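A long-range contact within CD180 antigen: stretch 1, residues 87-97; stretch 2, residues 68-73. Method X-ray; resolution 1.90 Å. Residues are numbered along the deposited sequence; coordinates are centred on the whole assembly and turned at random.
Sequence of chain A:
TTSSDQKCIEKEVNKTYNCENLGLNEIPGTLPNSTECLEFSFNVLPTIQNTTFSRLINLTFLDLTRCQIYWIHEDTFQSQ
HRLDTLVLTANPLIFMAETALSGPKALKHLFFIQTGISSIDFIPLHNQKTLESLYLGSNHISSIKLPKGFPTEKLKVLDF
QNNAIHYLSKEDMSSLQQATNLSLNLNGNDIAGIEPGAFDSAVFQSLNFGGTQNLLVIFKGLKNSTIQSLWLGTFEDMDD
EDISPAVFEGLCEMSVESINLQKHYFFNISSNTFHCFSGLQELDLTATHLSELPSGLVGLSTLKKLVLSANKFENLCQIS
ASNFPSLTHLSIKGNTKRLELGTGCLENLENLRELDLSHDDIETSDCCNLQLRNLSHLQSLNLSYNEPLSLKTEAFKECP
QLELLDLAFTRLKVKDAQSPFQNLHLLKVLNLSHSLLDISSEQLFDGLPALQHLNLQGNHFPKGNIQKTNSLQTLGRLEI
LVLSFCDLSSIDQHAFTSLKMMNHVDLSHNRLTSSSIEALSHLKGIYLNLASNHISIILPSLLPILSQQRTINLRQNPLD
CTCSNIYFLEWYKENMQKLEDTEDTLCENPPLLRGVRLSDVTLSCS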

ATOM      1  N   VAL A  87     -10.337 -10.283 -12.789  1.00 18.25           N
ATOM      2  CA  VAL A  87      -9.859  -8.958 -12.329  1.00 17.77           C
ATOM      3  C   VAL A  87     -10.160  -8.817 -10.827  1.00 18.45           C
ATOM      4  O   VAL A  87     -11.326  -8.763 -10.448  1.00 18.43           O
ATOM      5  CB  VAL A  87     -10.581  -7.839 -13.069  1.00 19.52           C
ATOM      6  CG1 VAL A  87      -9.974  -6.459 -12.738  1.00 17.54           C
ATOM      7  CG2 VAL A  87     -10.540  -8.047 -14.602  1.00 17.57           C
ATOM      8  N   LEU A  88      -9.123  -8.795  -9.996  1.00 17.05           N
ATOM      9  CA  LEU A  88      -9.296  -8.641  -8.523  1.00 18.99           C
ATOM     10  C   LEU A  88      -8.724  -7.311  -8.028  1.00 19.39           C
ATOM     11  O   LEU A  88      -8.427  -7.130  -6.839  1.00 18.54           O
ATOM     12  CB  LEU A  88      -8.622  -9.818  -7.780  1.00 19.71           C
ATOM     13  CG  LEU A  88      -9.552 -11.067  -7.826  1.00 22.04           C
ATOM     14  CD1 LEU A  88      -8.679 -12.290  -7.574  1.00 21.31           C
ATOM     15  CD2 LEU A  88     -10.711 -10.979  -6.811  1.00 22.27           C
ATOM     16  N   THR A  89      -8.509  -6.417  -8.973  1.00 18.99           N
ATOM     17  CA  THR A  89      -7.921  -5.111  -8.714  1.00 19.74           C
ATOM     18  C   THR A  89      -8.660  -4.346  -7.599  1.00 18.35           C
ATOM     19  O   THR A  89      -9.885  -4.346  -7.566  1.00 16.81           O
ATOM     20  CB  THR A  89      -7.948  -4.308 -10.018  1.00 18.32           C
ATOM     21  OG1 THR A  89      -7.009  -4.939 -10.913  1.00 18.41           O
ATOM     22  CG2 THR A  89      -7.491  -2.823  -9.767  1.00 17.05           C
ATOM     23  N   ALA A  90      -7.885  -3.691  -6.731  1.00 18.24           N
ATOM     24  CA  ALA A  90      -8.387  -2.731  -5.736  1.00 19.37           C
ATOM     25  C   ALA A  90      -9.252  -3.381  -4.633  1.00 21.64           C
ATOM     26  O   ALA A  90     -10.189  -2.750  -4.108  1.00 21.05           O
ATOM     27  CB  ALA A  90      -9.124  -1.558  -6.373  1.00 18.55           C
ATOM     28  N   ASN A  91      -8.932  -4.637  -4.308  1.00 23.06           N
ATOM     29  CA  ASN A  91      -9.553  -5.334  -3.162  1.00 22.05           C
ATOM     30  C   ASN A  91      -8.544  -5.434  -2.028  1.00 21.38           C
ATOM     31  O   ASN A  91      -7.380  -5.755  -2.263  1.00 20.00           O
ATOM     32  CB  ASN A  91     -10.074  -6.749  -3.566  1.00 21.53           C
ATOM     33  CG  ASN A  91     -11.312  -6.666  -4.385  1.00 21.35           C
ATOM     34  OD1 ASN A  91     -12.394  -6.319  -3.858  1.00 20.12           O
ATOM     35  ND2 ASN A  91     -11.177  -6.882  -5.695  1.00 18.77           N
ATOM     36  N   PRO A  92      -8.972  -5.159  -0.789  1.00 20.80           N
ATOM     37  CA  PRO A  92      -7.984  -5.165   0.307  1.00 24.02           C
ATOM     38  C   PRO A  92      -7.694  -6.576   0.877  1.00 26.82           C
ATOM     39  O   PRO A  92      -8.041  -6.900   2.045  1.00 23.36           O
ATOM     40  CB  PRO A  92      -8.663  -4.263   1.366  1.00 23.44           C
ATOM     41  CG  PRO A  92     -10.146  -4.550   1.155  1.00 24.10           C
ATOM     42  CD  PRO A  92     -10.282  -4.625  -0.356  1.00 23.45           C
ATOM     43  N   LEU A  93      -7.030  -7.402   0.072  1.00 24.98           N
ATOM     44  CA  LEU A  93      -6.983  -8.835   0.362  1.00 20.29           C
ATOM     45  C   LEU A  93      -6.059  -9.113   1.540  1.00 18.23           C
ATOM     46  O   LEU A  93      -4.926  -8.692   1.556  1.00 21.99           O
ATOM     47  CB  LEU A  93      -6.473  -9.626  -0.861  1.00 21.58           C
ATOM     48  CG  LEU A  93      -7.312  -9.483  -2.135  1.00 22.93           C
ATOM     49  CD1 LEU A  93      -6.654 -10.172  -3.332  1.00 22.63           C
ATOM     50  CD2 LEU A  93      -8.700 -10.065  -1.873  1.00 23.73           C
ATOM     51  N   ILE A  94      -6.560  -9.867   2.508  1.00 21.84           N
ATOM     52  CA  ILE A  94      -5.759 -10.327   3.649  1.00 18.82           C
ATOM     53  C   ILE A  94      -5.107 -11.684   3.330  1.00 21.09           C
ATOM     54  O   ILE A  94      -3.969 -11.927   3.702  1.00 20.28           O
ATOM     55  CB  ILE A  94      -6.637 -10.436   4.919  1.00 19.01           C
ATOM     56  CG1 ILE A  94      -7.247  -9.053   5.241  1.00 20.85           C
ATOM     57  CG2 ILE A  94      -5.813 -10.966   6.128  1.00 19.45           C
ATOM     58  CD1 ILE A  94      -8.383  -9.113   6.246  1.00 29.07           C
ATOM     59  N   PHE A  95      -5.834 -12.569   2.658  1.00 19.59           N
ATOM     60  CA  PHE A  95      -5.256 -13.891   2.370  1.00 21.54           C
ATOM     61  C   PHE A  95      -5.977 -14.551   1.248  1.00 20.34           C
ATOM     62  O   PHE A  95      -7.173 -14.408   1.110  1.00 22.15           O
ATOM     63  CB  PHE A  95      -5.326 -14.830   3.602  1.00 23.36           C
ATOM     64  CG  PHE A  95      -4.356 -16.003   3.554  1.00 23.88           C
ATOM     65  CD1 PHE A  95      -3.009 -15.828   3.851  1.00 25.46           C
ATOM     66  CD2 PHE A  95      -4.816 -17.304   3.248  1.00 27.94           C
ATOM     67  CE1 PHE A  95      -2.128 -16.909   3.829  1.00 25.65           C
ATOM     68  CE2 PHE A  95      -3.942 -18.389   3.222  1.00 23.40           C
ATOM     69  CZ  PHE A  95      -2.591 -18.182   3.512  1.00 25.27           C
ATOM     70  N   MET A  96      -5.237 -15.357   0.501  1.00 26.20           N
ATOM     71  CA  MET A  96      -5.811 -16.066  -0.619  1.00 24.45           C
ATOM     72  C   MET A  96      -5.350 -17.521  -0.492  1.00 24.10           C
ATOM     73  O   MET A  96      -4.139 -17.812  -0.393  1.00 24.70           O
ATOM     74  CB  MET A  96      -5.317 -15.413  -1.917  1.00 24.02           C
ATOM     75  CG  MET A  96      -5.720 -16.181  -3.159  1.00 27.84           C
ATOM     76  SD  MET A  96      -5.233 -15.214  -4.613  1.00 29.93           S
ATOM     77  CE  MET A  96      -6.194 -16.029  -5.875  1.00 30.63           C
ATOM     78  N   ALA A  97      -6.326 -18.418  -0.447  1.00 25.32           N
ATOM     79  CA  ALA A  97      -6.068 -19.841  -0.231  1.00 28.30           C
ATOM     80  C   ALA A  97      -5.272 -20.511  -1.348  1.00 27.15           C
ATOM     81  O   ALA A  97      -5.368 -20.138  -2.528  1.00 26.38           O
ATOM     82  CB  ALA A  97      -7.386 -20.556  -0.002  1.00 24.39           C
TER
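Stretch 2 68-73: QIYWIH

Stretch 2 runs alongside stretch 1 in the same direction, from Gln 68 beside the Asn 91 turn to His 73 beside Ala 97. Each stretch is mostly loop or turn, with a short strand near its end, 71-72 against 95-96, and the pairing is parallel.

Leu 88 opens a type II turn that closes at Asn 91. Its CB points sideways, yet the side-chain end reaches across: CD2 lies 4.0 Å from CD1 of Ile 69, and CD1 lies 3.9 Å from CD1 of Ile 72. ND2 of Asn 91 donates to O of Leu 88 across the turn (3.0 Å), while its OD1 accepts N of Ile 69 at 3.0 Å and nearly straight, so one amide both braces the turn and holds the neighbouring backbone. A water adds a bridge from N of Gln 68 to O of Ala 90, 2.8 Å on each side.

Pro 92 has no N-H to offer, and packs instead: its CG sits over a face of the Tyr 70 ring, 3.6 Å from the centroid. Leu 93 starts away from stretch 2, but its CD2 comes back to 3.7 Å from CG2 of Ile 69 and 3.9 Å from CD1 of Ile 72.

From Ile 94 the backbones bond directly. N of Ile 94 donates to O of Tyr 70 (2.8 Å), N of Ile 72 to O of Phe 95 (3.1 Å), and N of Ala 97 to O of Ile 72 (2.8 Å); Ile 72 thus bonds through both its N and its O. Ile 94 points toward stretch 2 and lays CB over the six-membered ring of Trp 71, 4.0 Å from its centroid. In the two beta bridges the sides alternate. Phe 95 shares a sheet face with Trp 71, CB of Phe 95 to CZ3 of Trp 71, 3.6 Å; Met 96 and Ile 72 share the other, CG of Met 96 to CB of Ile 72, 4.1 Å.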

ATOM      1  N   GLN A  68     -14.569  -4.785  -2.194  1.00 21.78           N
ATOM      2  CA  GLN A  68     -14.350  -4.883  -0.739  1.00 26.18           C
ATOM      3  C   GLN A  68     -14.053  -6.322  -0.272  1.00 27.07           C
ATOM      4  O   GLN A  68     -14.407  -6.728   0.847  1.00 23.17           O
ATOM      5  CB  GLN A  68     -15.539  -4.234   0.010  1.00 27.16           C
ATOM      6  CG  GLN A  68     -15.641  -2.742  -0.254  1.00 35.10           C
ATOM      7  CD  GLN A  68     -16.872  -2.117   0.365  1.00 48.25           C
ATOM      8  OE1 GLN A  68     -17.675  -1.502  -0.324  1.00 52.75           O
ATOM      9  NE2 GLN A  68     -17.027  -2.273   1.672  1.00 46.78           N
ATOM     10  N   ILE A  69     -13.354  -7.098  -1.106  1.00 21.88           N
ATOM     11  CA  ILE A  69     -13.020  -8.472  -0.768  1.00 20.53           C
ATOM     12  C   ILE A  69     -11.776  -8.510   0.110  1.00 23.66           C
ATOM     13  O   ILE A  69     -10.737  -7.997  -0.290  1.00 21.47           O
ATOM     14  CB  ILE A  69     -12.746  -9.305  -2.048  1.00 17.73           C
ATOM     15  CG1 ILE A  69     -13.986  -9.320  -2.922  1.00 19.42           C
ATOM     16  CG2 ILE A  69     -12.292 -10.712  -1.673  1.00 17.91           C
ATOM     17  CD1 ILE A  69     -13.636  -9.683  -4.396  1.00 20.51           C
ATOM     18  N   TYR A  70     -11.908  -9.062   1.324  1.00 20.68           N
ATOM     19  CA  TYR A  70     -10.789  -9.258   2.245  1.00 21.61           C
ATOM     20  C   TYR A  70     -10.274 -10.682   2.233  1.00 19.34           C
ATOM     21  O   TYR A  70      -9.121 -10.898   2.575  1.00 25.39           O
ATOM     22  CB  TYR A  70     -11.211  -8.894   3.683  1.00 22.65           C
ATOM     23  CG  TYR A  70     -11.478  -7.401   3.849  1.00 24.81           C
ATOM     24  CD1 TYR A  70     -10.470  -6.546   4.294  1.00 23.41           C
ATOM     25  CD2 TYR A  70     -12.730  -6.848   3.539  1.00 27.08           C
ATOM     26  CE1 TYR A  70     -10.707  -5.176   4.465  1.00 27.50           C
ATOM     27  CE2 TYR A  70     -12.963  -5.464   3.662  1.00 29.73           C
ATOM     28  CZ  TYR A  70     -11.945  -4.638   4.137  1.00 28.28           C
ATOM     29  OH  TYR A  70     -12.149  -3.265   4.304  1.00 34.44           O
ATOM     30  N   TRP A  71     -11.113 -11.662   1.872  1.00 21.35           N
ATOM     31  CA  TRP A  71     -10.720 -13.066   1.969  1.00 21.13           C
ATOM     32  C   TRP A  71     -11.056 -13.816   0.706  1.00 19.29           C
ATOM     33  O   TRP A  71     -12.166 -13.735   0.245  1.00 22.87           O
ATOM     34  CB  TRP A  71     -11.440 -13.767   3.145  1.00 23.38           C
ATOM     35  CG  TRP A  71     -11.069 -13.145   4.467  1.00 26.48           C
ATOM     36  CD1 TRP A  71     -11.735 -12.107   5.146  1.00 29.44           C
ATOM     37  CD2 TRP A  71      -9.869 -13.425   5.273  1.00 26.75           C
ATOM     38  NE1 TRP A  71     -11.068 -11.784   6.316  1.00 26.11           N
ATOM     39  CE2 TRP A  71      -9.935 -12.523   6.442  1.00 27.87           C
ATOM     40  CE3 TRP A  71      -8.794 -14.285   5.155  1.00 26.86           C
ATOM     41  CZ2 TRP A  71      -8.964 -12.536   7.428  1.00 27.98           C
ATOM     42  CZ3 TRP A  71      -7.827 -14.288   6.164  1.00 27.50           C
ATOM     43  CH2 TRP A  71      -7.911 -13.432   7.269  1.00 30.31           C
ATOM     44  N   ILE A  72     -10.119 -14.620   0.213  1.00 21.11           N
ATOM     45  CA  ILE A  72     -10.423 -15.577  -0.898  1.00 22.92           C
ATOM     46  C   ILE A  72     -10.099 -16.991  -0.398  1.00 25.12           C
ATOM     47  O   ILE A  72      -8.922 -17.351  -0.304  1.00 24.80           O
ATOM     48  CB  ILE A  72      -9.585 -15.276  -2.171  1.00 22.14           C
ATOM     49  CG1 ILE A  72      -9.673 -13.779  -2.513  1.00 23.04           C
ATOM     50  CG2 ILE A  72     -10.065 -16.160  -3.352  1.00 19.28           C
ATOM     51  CD1 ILE A  72      -8.961 -13.403  -3.834  1.00 23.51           C
ATOM     52  N   HIS A  73     -11.142 -17.751  -0.056  1.00 27.59           N
ATOM     53  CA  HIS A  73     -10.991 -19.051   0.618  1.00 28.09           C
ATOM     54  C   HIS A  73     -10.843 -20.202  -0.353  1.00 28.36           C
ATOM     55  O   HIS A  73     -10.874 -19.999  -1.573  1.00 26.06           O
ATOM     56  CB  HIS A  73     -12.151 -19.310   1.604  1.00 29.12           C
ATOM     57  CG  HIS A  73     -12.154 -18.380   2.823  1.00 27.63           C
ATOM     58  ND1 HIS A  73     -11.024 -17.956   3.425  1.00 27.84           N
ATOM     59  CD2 HIS A  73     -13.204 -17.810   3.528  1.00 28.95           C
ATOM     60  CE1 HIS A  73     -11.341 -17.128   4.442  1.00 27.05           C
ATOM     61  NE2 HIS A  73     -12.671 -17.059   4.517  1.00 27.21           N
TER
HETATM   62  O   HOH W   1     -12.455  -2.959  -2.457  1.00 19.80           O